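Local coordinates for protein GrgF (Penicillium sp. sh18, PDB 6LZH) that acts as a polyketide transferase of the alpha/beta hydrolase fold in gregatin A biosynthesis, fusing polyketide chains, probably by a Claisen-type condensation, at residues 39-50 against 65-73; 108-119 against 130-141. All coordinates share one frame; numbering follows the deposited sequence.

Both contacts reach the central, mainly parallel sheet of the alpha/beta hydrolase fold, their centres about 14 Å apart, and they follow one another along the chain. Contact 1 (39-50 against 65-73) joins the loops leaving strands 32-38 and 62-66; contact 2 (108-119 against 130-141) pairs strands 108-114 and 133-137. Strand 32-38 lies between strands 62-66 and 108-114, so the two contacts sit side by side along the sheet. They touch directly: F41 N is 3.8 Å from C115 SG, and L49 CG packs on W112 CZ3 at 3.7 Å. The loop of contact 1 thereby borders the active-site C115 of contact 2, probably the nucleophile, close to the active-site H269.

Contact 1: 39-50 against 65-73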
loop_
_atom_site.group_PDB
_atom_site.type_symbol
_atom_site.label_atom_id
_atom_site.label_comp_id
_atom_site.label_asym_id
_atom_site.label_seq_id
_atom_site.Cartn_x
_atom_site.Cartn_y
_atom_site.Cartn_z
ATOM N N PRO A 39 -18.915 3.750 2.555
ATOM C CA PRO A 39 -19.326 4.145 3.907
ATOM C C PRO A 39 -18.150 4.491 4.806
ATOM O O PRO A 39 -16.988 4.406 4.382
ATOM C CB PRO A 39 -20.076 2.901 4.414
ATOM C CG PRO A 39 -19.370 1.762 3.727
ATOM C CD PRO A 39 -18.920 2.284 2.372
ATOM N N GLY A 40 -18.444 4.855 6.055
ATOM C CA GLY A 40 -17.426 5.319 6.977
ATOM C C GLY A 40 -16.574 4.193 7.543
ATOM O O GLY A 40 -16.665 3.026 7.153
ATOM N N PHE A 41 -15.728 4.572 8.495
ATOM C CA PHE A 41 -14.682 3.683 8.995
ATOM C C PHE A 41 -15.264 2.439 9.651
ATOM O O PHE A 41 -16.031 2.531 10.613
ATOM C CB PHE A 41 -13.810 4.435 9.993
ATOM C CG PHE A 41 -12.718 3.604 10.581
ATOM C CD1 PHE A 41 -11.529 3.414 9.882
ATOM C CD2 PHE A 41 -12.867 3.015 11.834
ATOM C CE1 PHE A 41 -10.509 2.652 10.412
ATOM C CE2 PHE A 41 -11.845 2.241 12.375
ATOM C CZ PHE A 41 -10.658 2.064 11.656
ATOM N N ASN A 42 -14.879 1.272 9.141
ATOM C CA ASN A 42 -15.267 -0.011 9.706
ATOM C C ASN A 42 -16.776 -0.202 9.717
ATOM O O ASN A 42 -17.294 -0.975 10.523
ATOM C CB ASN A 42 -14.703 -0.188 11.126
ATOM C CG ASN A 42 -14.610 -1.651 11.535
ATOM O OD1 ASN A 42 -14.415 -2.521 10.692
ATOM N ND2 ASN A 42 -14.781 -1.925 12.825
ATOM N N MET A 43 -17.504 0.500 8.825
ATOM C CA MET A 43 -18.958 0.448 8.823
ATOM C C MET A 43 -19.487 -0.252 7.568
ATOM O O MET A 43 -18.886 -0.158 6.491
ATOM C CB MET A 43 -19.555 1.859 8.894
ATOM C CG MET A 43 -19.414 2.526 10.271
ATOM S SD MET A 43 -20.168 1.509 11.585
ATOM C CE MET A 43 -21.923 1.720 11.245
ATOM N N PRO A 44 -20.605 -0.959 7.681
ATOM C CA PRO A 44 -21.283 -1.499 6.500
ATOM C C PRO A 44 -22.089 -0.402 5.804
ATOM O O PRO A 44 -22.162 0.737 6.254
ATOM C CB PRO A 44 -22.193 -2.578 7.091
ATOM C CG PRO A 44 -22.583 -2.006 8.424
ATOM C CD PRO A 44 -21.338 -1.274 8.925
ATOM N N LYS A 45 -22.697 -0.776 4.683
ATOM C CA LYS A 45 -23.490 0.139 3.870
ATOM C C LYS A 45 -24.795 0.565 4.546
ATOM O O LYS A 45 -25.464 1.484 4.056
ATOM C CB LYS A 45 -23.817 -0.543 2.548
ATOM C CG LYS A 45 -24.773 -1.706 2.763
ATOM C CD LYS A 45 -24.728 -2.698 1.633
ATOM C CE LYS A 45 -25.709 -3.835 1.887
ATOM N NZ LYS A 45 -25.247 -4.666 3.039
ATOM N N ASP A 46 -25.157 -0.066 5.663
ATOM C CA ASP A 46 -26.551 -0.069 6.114
ATOM C C ASP A 46 -27.006 1.261 6.711
ATOM O O ASP A 46 -28.196 1.588 6.636
ATOM C CB ASP A 46 -26.741 -1.205 7.128
ATOM C CG ASP A 46 -26.763 -2.567 6.467
ATOM O OD1 ASP A 46 -25.738 -2.948 5.868
ATOM O OD2 ASP A 46 -27.811 -3.252 6.525
ATOM N N ALA A 47 -26.113 2.033 7.323
ATOM C CA ALA A 47 -26.521 3.221 8.066
ATOM C C ALA A 47 -26.235 4.492 7.280
ATOM O O ALA A 47 -25.149 4.641 6.711
ATOM C CB ALA A 47 -25.798 3.307 9.415
ATOM N N ILE A 48 -27.218 5.408 7.280
ATOM C CA ILE A 48 -27.126 6.783 6.772
ATOM C C ILE A 48 -27.109 6.835 5.247
ATOM O O ILE A 48 -27.917 7.540 4.627
ATOM C CB ILE A 48 -25.894 7.520 7.337
ATOM C CG1 ILE A 48 -25.867 7.457 8.876
ATOM C CG2 ILE A 48 -25.915 8.975 6.875
ATOM C CD1 ILE A 48 -24.706 8.241 9.508
ATOM N N LEU A 49 -26.160 6.128 4.635
ATOM C CA LEU A 49 -26.030 6.191 3.182
ATOM C C LEU A 49 -27.285 5.756 2.422
ATOM O O LEU A 49 -27.544 6.332 1.349
ATOM C CB LEU A 49 -24.827 5.356 2.735
ATOM C CG LEU A 49 -23.482 6.094 2.697
ATOM C CD1 LEU A 49 -23.092 6.557 4.103
ATOM C CD2 LEU A 49 -22.392 5.217 2.125
ATOM N N PRO A 50 -28.050 4.742 2.847
ATOM C CA PRO A 50 -29.194 4.333 2.006
ATOM C C PRO A 50 -30.172 5.460 1.718
ATOM O O PRO A 50 -30.665 5.573 0.586
ATOM C CB PRO A 50 -29.845 3.215 2.835
ATOM C CG PRO A 50 -28.707 2.625 3.588
ATOM C CD PRO A 50 -27.865 3.813 3.982
ATOM N N LEU A 65 -24.381 0.938 -3.591
ATOM C CA LEU A 65 -23.940 1.044 -2.206
ATOM C C LEU A 65 -23.542 -0.350 -1.762
ATOM O O LEU A 65 -24.388 -1.246 -1.738
ATOM C CB LEU A 65 -25.082 1.603 -1.343
ATOM C CG LEU A 65 -24.930 1.746 0.152
ATOM C CD1 LEU A 65 -23.643 2.473 0.441
ATOM C CD2 LEU A 65 -26.151 2.492 0.747
ATOM N N TYR A 66 -22.273 -0.556 -1.421
ATOM C CA TYR A 66 -21.838 -1.919 -1.147
ATOM C C TYR A 66 -20.981 -2.019 0.106
ATOM O O TYR A 66 -20.423 -1.031 0.588
ATOM C CB TYR A 66 -21.114 -2.515 -2.350
ATOM C CG TYR A 66 -19.754 -1.971 -2.725
ATOM C CD1 TYR A 66 -18.609 -2.356 -2.030
ATOM C CD2 TYR A 66 -19.604 -1.149 -3.831
ATOM C CE1 TYR A 66 -17.369 -1.905 -2.395
ATOM C CE2 TYR A 66 -18.350 -0.689 -4.224
ATOM C CZ TYR A 66 -17.233 -1.074 -3.500
ATOM O OH TYR A 66 -15.979 -0.633 -3.870
ATOM N N ASP A 67 -20.927 -3.241 0.653
ATOM C CA ASP A 67 -20.115 -3.506 1.832
ATOM C C ASP A 67 -18.684 -3.747 1.379
ATOM O O ASP A 67 -18.459 -4.587 0.493
ATOM C CB ASP A 67 -20.641 -4.721 2.617
ATOM C CG ASP A 67 -21.924 -4.418 3.382
ATOM O OD1 ASP A 67 -22.028 -3.320 3.955
ATOM O OD2 ASP A 67 -22.819 -5.285 3.445
ATOM N N PRO A 68 -17.711 -3.000 1.894
ATOM C CA PRO A 68 -16.314 -3.263 1.538
ATOM C C PRO A 68 -15.897 -4.655 1.985
ATOM O O PRO A 68 -16.593 -5.341 2.737
ATOM C CB PRO A 68 -15.537 -2.172 2.288
ATOM C CG PRO A 68 -16.557 -1.102 2.571
ATOM C CD PRO A 68 -17.849 -1.828 2.779
ATOM N N ARG A 69 -14.738 -5.081 1.487
ATOM C CA ARG A 69 -14.160 -6.354 1.878
ATOM C C ARG A 69 -14.188 -6.539 3.388
ATOM O O ARG A 69 -13.799 -5.641 4.140
ATOM C CB ARG A 69 -12.712 -6.423 1.387
ATOM C CG ARG A 69 -12.147 -7.815 1.447
ATOM C CD ARG A 69 -11.448 -8.112 2.750
ATOM N NE ARG A 69 -10.155 -7.452 2.857
ATOM C CZ ARG A 69 -9.376 -7.557 3.926
ATOM N NH1 ARG A 69 -8.199 -6.935 3.968
ATOM N NH2 ARG A 69 -9.788 -8.278 4.965
ATOM N N GLY A 70 -14.618 -7.723 3.822
ATOM C CA GLY A 70 -14.523 -8.085 5.227
ATOM C C GLY A 70 -15.556 -7.424 6.109
ATOM O O GLY A 70 -15.417 -7.435 7.330
ATOM N N ILE A 71 -16.588 -6.833 5.521
ATOM C CA ILE A 71 -17.578 -6.048 6.246
ATOM C C ILE A 71 -18.964 -6.505 5.814
ATOM O O ILE A 71 -19.160 -6.857 4.648
ATOM C CB ILE A 71 -17.386 -4.537 5.959
ATOM C CG1 ILE A 71 -16.025 -4.049 6.468
ATOM C CG2 ILE A 71 -18.528 -3.717 6.521
ATOM C CD1 ILE A 71 -15.991 -3.752 7.955
ATOM N N GLY A 72 -19.916 -6.520 6.754
ATOM C CA GLY A 72 -21.315 -6.677 6.377
ATOM C C GLY A 72 -21.554 -7.992 5.658
ATOM O O GLY A 72 -21.142 -9.057 6.122
ATOM N N ALA A 73 -22.183 -7.916 4.486
ATOM C CA ALA A 73 -22.519 -9.087 3.681
ATOM C C ALA A 73 -21.412 -9.522 2.720
ATOM O O ALA A 73 -21.576 -10.539 2.038
ATOM C CB ALA A 73 -23.798 -8.815 2.883
#
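D67 OD2 is gripped from opposite faces of its carboxylate: K45 NZ comes from above one face in a 2.5 Å salt bridge, and A73 N from above the other, 2.9 Å from OD2. The second oxygen, OD1, takes the backbone N-H of K45 at 2.7 Å, nearly straight at 166°. K45 thus meets the carboxylate with both its main-chain N-H and its ammonium; its CG stands between backbone N and carbonyl carbon (chi1 68°), and a late bend at chi4 (-69°) brings NZ round to OD2. A weak second salt bridge runs from NZ to D46 OD1, while W24 of strand 20-26 adds a cation-pi contact. An asparagine in place of D67 would probably leave the ammonium of K45 without its main counter-charge and the tie to A73 weakened. These loops leave the carboxyl ends of strands 32-38 and 62-66, which helix 49-58 links in a beta-alpha-beta unit of the alpha/beta hydrolase fold. Apolar groups flank the charges. L65 packs against K45, L49 and P50: CG lies tight against K45 CB (3.5 Å), CD1 meets L49 CD2, and CD2 reaches the ring of P50. The rings of P39 and P68 meet where P39 CG lies 4.0 Å from P68 CD. I71 lays CG2 against P44 CA at 3.5 Å and sends CD1 to N42 OD1, an oxygen hydrogen-bonded to N80.

Contact 2: 108-119 against 130-141; sequences QIALWGLCFGGN and RVAAAIAVAPLI
C115 N donates to V137 O at a turn consistent with the nucleophile elbow of the alpha/beta hydrolase fold, where strand 108-114 passes into helix 116-127; strand 133-137 runs parallel beside the first strand. Further backbone bonds alternate between the two, among them I135 N to L111 O, G113 N to I135 O and V137 N to G113 O (2.7 Å). C115, at positive phi (62°), is the helix N-cap; its carbonyl O receives G118 N and L140 N from opposite faces. The absence of a side chain matters at G113, where a CB would clash with G117 O, and at G118, which lets the helix approach A136 and P139. Among apolar contacts, W112 CZ2 lies 3.8 Å from V137 CG2, the side chains crossing obliquely, and L114 CD1 rests on V137 CG1 (3.7 Å). L111, pointing to the other face, packs CG on V131 CG1, the two crossing at about a right angle. The amide of N119, early in helix 116-127, joins it to the segment after strand 133-137: OD1 accepts a hydrogen bond from W218 NE1, and ND2 donates in the carbonyl plane to L140 O at 3.0 Å.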
loop_
_atom_site.group_PDB
_atom_site.type_symbol
_atom_site.label_atom_id
_atom_site.label_comp_id
_atom_site.label_asym_id
_atom_site.label_seq_id
_atom_site.Cartn_x
_atom_site.Cartn_y
_atom_site.Cartn_z
ATOM N N GLN A 108 -20.626 9.119 -17.045
ATOM C CA GLN A 108 -21.245 9.822 -15.921
ATOM C C GLN A 108 -21.217 8.962 -14.663
ATOM O O GLN A 108 -22.198 8.879 -13.920
ATOM C CB GLN A 108 -22.678 10.242 -16.245
ATOM C CG GLN A 108 -22.796 11.066 -17.535
ATOM C CD GLN A 108 -24.211 11.494 -17.818
ATOM O OE1 GLN A 108 -25.150 10.705 -17.681
ATOM N NE2 GLN A 108 -24.381 12.750 -18.232
ATOM N N ILE A 109 -20.098 8.310 -14.397
ATOM C CA ILE A 109 -19.955 7.483 -13.205
ATOM C C ILE A 109 -19.131 8.262 -12.201
ATOM O O ILE A 109 -17.962 8.571 -12.459
ATOM C CB ILE A 109 -19.306 6.133 -13.524
ATOM C CG1 ILE A 109 -20.248 5.318 -14.419
ATOM C CG2 ILE A 109 -18.995 5.384 -12.221
ATOM C CD1 ILE A 109 -19.673 3.992 -14.888
ATOM N N ALA A 110 -19.744 8.589 -11.071
ATOM C CA ALA A 110 -19.092 9.353 -10.020
ATOM C C ALA A 110 -18.856 8.470 -8.795
ATOM O O ALA A 110 -19.475 7.420 -8.626
ATOM C CB ALA A 110 -19.933 10.589 -9.664
ATOM N N LEU A 111 -17.907 8.881 -7.961
ATOM C CA LEU A 111 -17.631 8.232 -6.690
ATOM C C LEU A 111 -17.995 9.188 -5.565
ATOM O O LEU A 111 -17.752 10.394 -5.671
ATOM C CB LEU A 111 -16.150 7.849 -6.570
ATOM C CG LEU A 111 -15.560 6.940 -7.656
ATOM C CD1 LEU A 111 -14.086 6.642 -7.338
ATOM C CD2 LEU A 111 -16.388 5.656 -7.773
ATOM N N TRP A 112 -18.524 8.640 -4.475
ATOM C CA TRP A 112 -18.940 9.423 -3.317
ATOM C C TRP A 112 -18.540 8.642 -2.078
ATOM O O TRP A 112 -18.735 7.431 -2.019
ATOM C CB TRP A 112 -20.460 9.657 -3.360
ATOM C CG TRP A 112 -21.112 10.487 -2.265
ATOM C CD1 TRP A 112 -21.630 11.759 -2.392
ATOM C CD2 TRP A 112 -21.406 10.072 -0.931
ATOM N NE1 TRP A 112 -22.180 12.173 -1.197
ATOM C CE2 TRP A 112 -22.060 11.157 -0.284
ATOM C CE3 TRP A 112 -21.164 8.899 -0.204
ATOM C CZ2 TRP A 112 -22.481 11.090 1.048
ATOM C CZ3 TRP A 112 -21.578 8.842 1.131
ATOM C CH2 TRP A 112 -22.228 9.923 1.733
ATOM N N GLY A 113 -17.984 9.311 -1.087
ATOM C CA GLY A 113 -17.543 8.609 0.108
ATOM C C GLY A 113 -17.691 9.463 1.341
ATOM O O GLY A 113 -17.457 10.676 1.309
ATOM N N LEU A 114 -18.050 8.812 2.454
ATOM C CA LEU A 114 -18.170 9.462 3.754
ATOM C C LEU A 114 -17.073 8.942 4.677
ATOM O O LEU A 114 -16.856 7.731 4.780
ATOM C CB LEU A 114 -19.550 9.191 4.369
ATOM C CG LEU A 114 -19.751 9.652 5.813
ATOM C CD1 LEU A 114 -19.686 11.196 5.933
ATOM C CD2 LEU A 114 -21.069 9.141 6.351
ATOM N N CYS A 115 -16.378 9.855 5.347
ATOM C CA CYS A 115 -15.408 9.505 6.395
ATOM C C CYS A 115 -14.310 8.659 5.755
ATOM O O CYS A 115 -13.673 9.121 4.791
ATOM C CB CYS A 115 -16.179 8.856 7.557
ATOM S SG CYS A 115 -15.135 8.285 8.955
ATOM N N PHE A 116 -14.007 7.450 6.243
ATOM C CA PHE A 116 -12.972 6.643 5.610
ATOM C C PHE A 116 -13.317 6.349 4.153
ATOM O O PHE A 116 -12.417 6.242 3.317
ATOM C CB PHE A 116 -12.768 5.345 6.391
ATOM C CG PHE A 116 -11.677 4.475 5.799
ATOM C CD1 PHE A 116 -10.361 4.710 6.109
ATOM C CD2 PHE A 116 -11.984 3.439 4.930
ATOM C CE1 PHE A 116 -9.354 3.928 5.579
ATOM C CE2 PHE A 116 -10.986 2.656 4.393
ATOM C CZ PHE A 116 -9.675 2.899 4.714
ATOM N N GLY A 117 -14.608 6.218 3.833
ATOM C CA GLY A 117 -15.020 6.039 2.453
ATOM C C GLY A 117 -14.620 7.196 1.553
ATOM O O GLY A 117 -14.414 6.993 0.351
ATOM N N GLY A 118 -14.460 8.394 2.128
ATOM C CA GLY A 118 -14.033 9.542 1.354
ATOM C C GLY A 118 -12.554 9.520 1.062
ATOM O O GLY A 118 -12.125 10.000 0.013
ATOM N N ASN A 119 -11.767 8.962 1.979
ATOM C CA ASN A 119 -10.355 8.716 1.715
ATOM C C ASN A 119 -10.203 7.755 0.539
ATOM O O ASN A 119 -9.504 8.048 -0.435
ATOM C CB ASN A 119 -9.703 8.161 2.984
ATOM C CG ASN A 119 -8.211 7.865 2.822
ATOM O OD1 ASN A 119 -7.808 7.084 1.971
ATOM N ND2 ASN A 119 -7.395 8.468 3.681
ATOM N N ARG A 130 -11.594 6.628 -15.685
ATOM C CA ARG A 130 -12.965 6.323 -16.074
ATOM C C ARG A 130 -13.980 6.991 -15.157
ATOM O O ARG A 130 -15.159 7.054 -15.507
ATOM C CB ARG A 130 -13.200 4.808 -16.081
ATOM C CG ARG A 130 -12.208 4.035 -16.983
ATOM C CD ARG A 130 -12.322 2.536 -16.741
ATOM N NE ARG A 130 -12.088 2.219 -15.334
ATOM C CZ ARG A 130 -12.392 1.055 -14.768
ATOM N NH1 ARG A 130 -12.931 0.074 -15.498
ATOM N NH2 ARG A 130 -12.149 0.872 -13.473
ATOM N N VAL A 131 -13.553 7.489 -13.998
ATOM C CA VAL A 131 -14.452 8.160 -13.064
ATOM C C VAL A 131 -14.673 9.585 -13.556
ATOM O O VAL A 131 -13.711 10.291 -13.884
ATOM C CB VAL A 131 -13.859 8.125 -11.640
ATOM C CG1 VAL A 131 -14.639 9.016 -10.686
ATOM C CG2 VAL A 131 -13.793 6.675 -11.134
ATOM N N ALA A 132 -15.937 10.014 -13.613
ATOM C CA ALA A 132 -16.243 11.335 -14.136
ATOM C C ALA A 132 -16.147 12.428 -13.081
ATOM O O ALA A 132 -15.904 13.587 -13.432
ATOM C CB ALA A 132 -17.639 11.342 -14.764
ATOM N N ALA A 133 -16.299 12.080 -11.802
ATOM C CA ALA A 133 -16.342 13.063 -10.719
ATOM C C ALA A 133 -16.261 12.310 -9.402
ATOM O O ALA A 133 -16.619 11.137 -9.329
ATOM C CB ALA A 133 -17.625 13.918 -10.774
ATOM N N ALA A 134 -15.793 13.000 -8.358
ATOM C CA ALA A 134 -15.633 12.381 -7.051
ATOM C C ALA A 134 -16.059 13.366 -5.975
ATOM O O ALA A 134 -15.731 14.552 -6.063
ATOM C CB ALA A 134 -14.181 11.941 -6.799
ATOM N N ILE A 135 -16.779 12.870 -4.958
ATOM C CA ILE A 135 -17.193 13.672 -3.805
ATOM C C ILE A 135 -16.724 12.985 -2.530
ATOM O O ILE A 135 -17.040 11.808 -2.302
ATOM C CB ILE A 135 -18.720 13.866 -3.758
ATOM C CG1 ILE A 135 -19.225 14.569 -5.030
ATOM C CG2 ILE A 135 -19.101 14.633 -2.461
ATOM C CD1 ILE A 135 -20.784 14.518 -5.175
ATOM N N ALA A 136 -15.995 13.725 -1.688
ATOM C CA ALA A 136 -15.560 13.233 -0.385
ATOM C C ALA A 136 -16.245 14.048 0.707
ATOM O O ALA A 136 -16.101 15.273 0.758
ATOM C CB ALA A 136 -14.034 13.312 -0.245
ATOM N N VAL A 137 -16.998 13.372 1.566
ATOM C CA VAL A 137 -17.701 14.011 2.673
ATOM C C VAL A 137 -16.994 13.665 3.973
ATOM O O VAL A 137 -16.884 12.485 4.331
ATOM C CB VAL A 137 -19.172 13.576 2.728
ATOM C CG1 VAL A 137 -19.836 14.240 3.907
ATOM C CG2 VAL A 137 -19.887 13.892 1.407
ATOM N N ALA A 138 -16.548 14.709 4.702
ATOM C CA ALA A 138 -15.800 14.597 5.941
ATOM C C ALA A 138 -14.747 13.485 5.879
ATOM O O ALA A 138 -14.745 12.596 6.744
ATOM C CB ALA A 138 -16.758 14.385 7.111
ATOM N N PRO A 139 -13.838 13.496 4.892
ATOM C CA PRO A 139 -12.922 12.356 4.729
ATOM C C PRO A 139 -11.959 12.205 5.892
ATOM O O PRO A 139 -11.461 13.187 6.449
ATOM C CB PRO A 139 -12.169 12.683 3.438
ATOM C CG PRO A 139 -12.249 14.189 3.310
ATOM C CD PRO A 139 -13.661 14.496 3.819
ATOM N N LEU A 140 -11.694 10.948 6.252
ATOM C CA LEU A 140 -10.693 10.634 7.269
ATOM C C LEU A 140 -9.326 10.661 6.594
ATOM O O LEU A 140 -9.088 9.901 5.654
ATOM C CB LEU A 140 -10.987 9.265 7.889
ATOM C CG LEU A 140 -10.005 8.515 8.798
ATOM C CD1 LEU A 140 -9.295 9.444 9.762
ATOM C CD2 LEU A 140 -10.790 7.463 9.572
ATOM N N ILE A 141 -8.454 11.566 7.030
ATOM C CA ILE A 141 -7.190 11.806 6.339
ATOM C C ILE A 141 -6.033 11.062 7.000
ATOM O O ILE A 141 -5.164 10.517 6.313
ATOM C CB ILE A 141 -6.892 13.322 6.256
ATOM C CG1 ILE A 141 -7.964 14.058 5.447
ATOM C CG2 ILE A 141 -5.519 13.576 5.655
ATOM C CD1 ILE A 141 -8.291 13.418 4.106
HETATM O O HOH W 1 -17.564 8.233 -16.017
HETATM O O HOH W 2 -4.358 8.653 4.454
#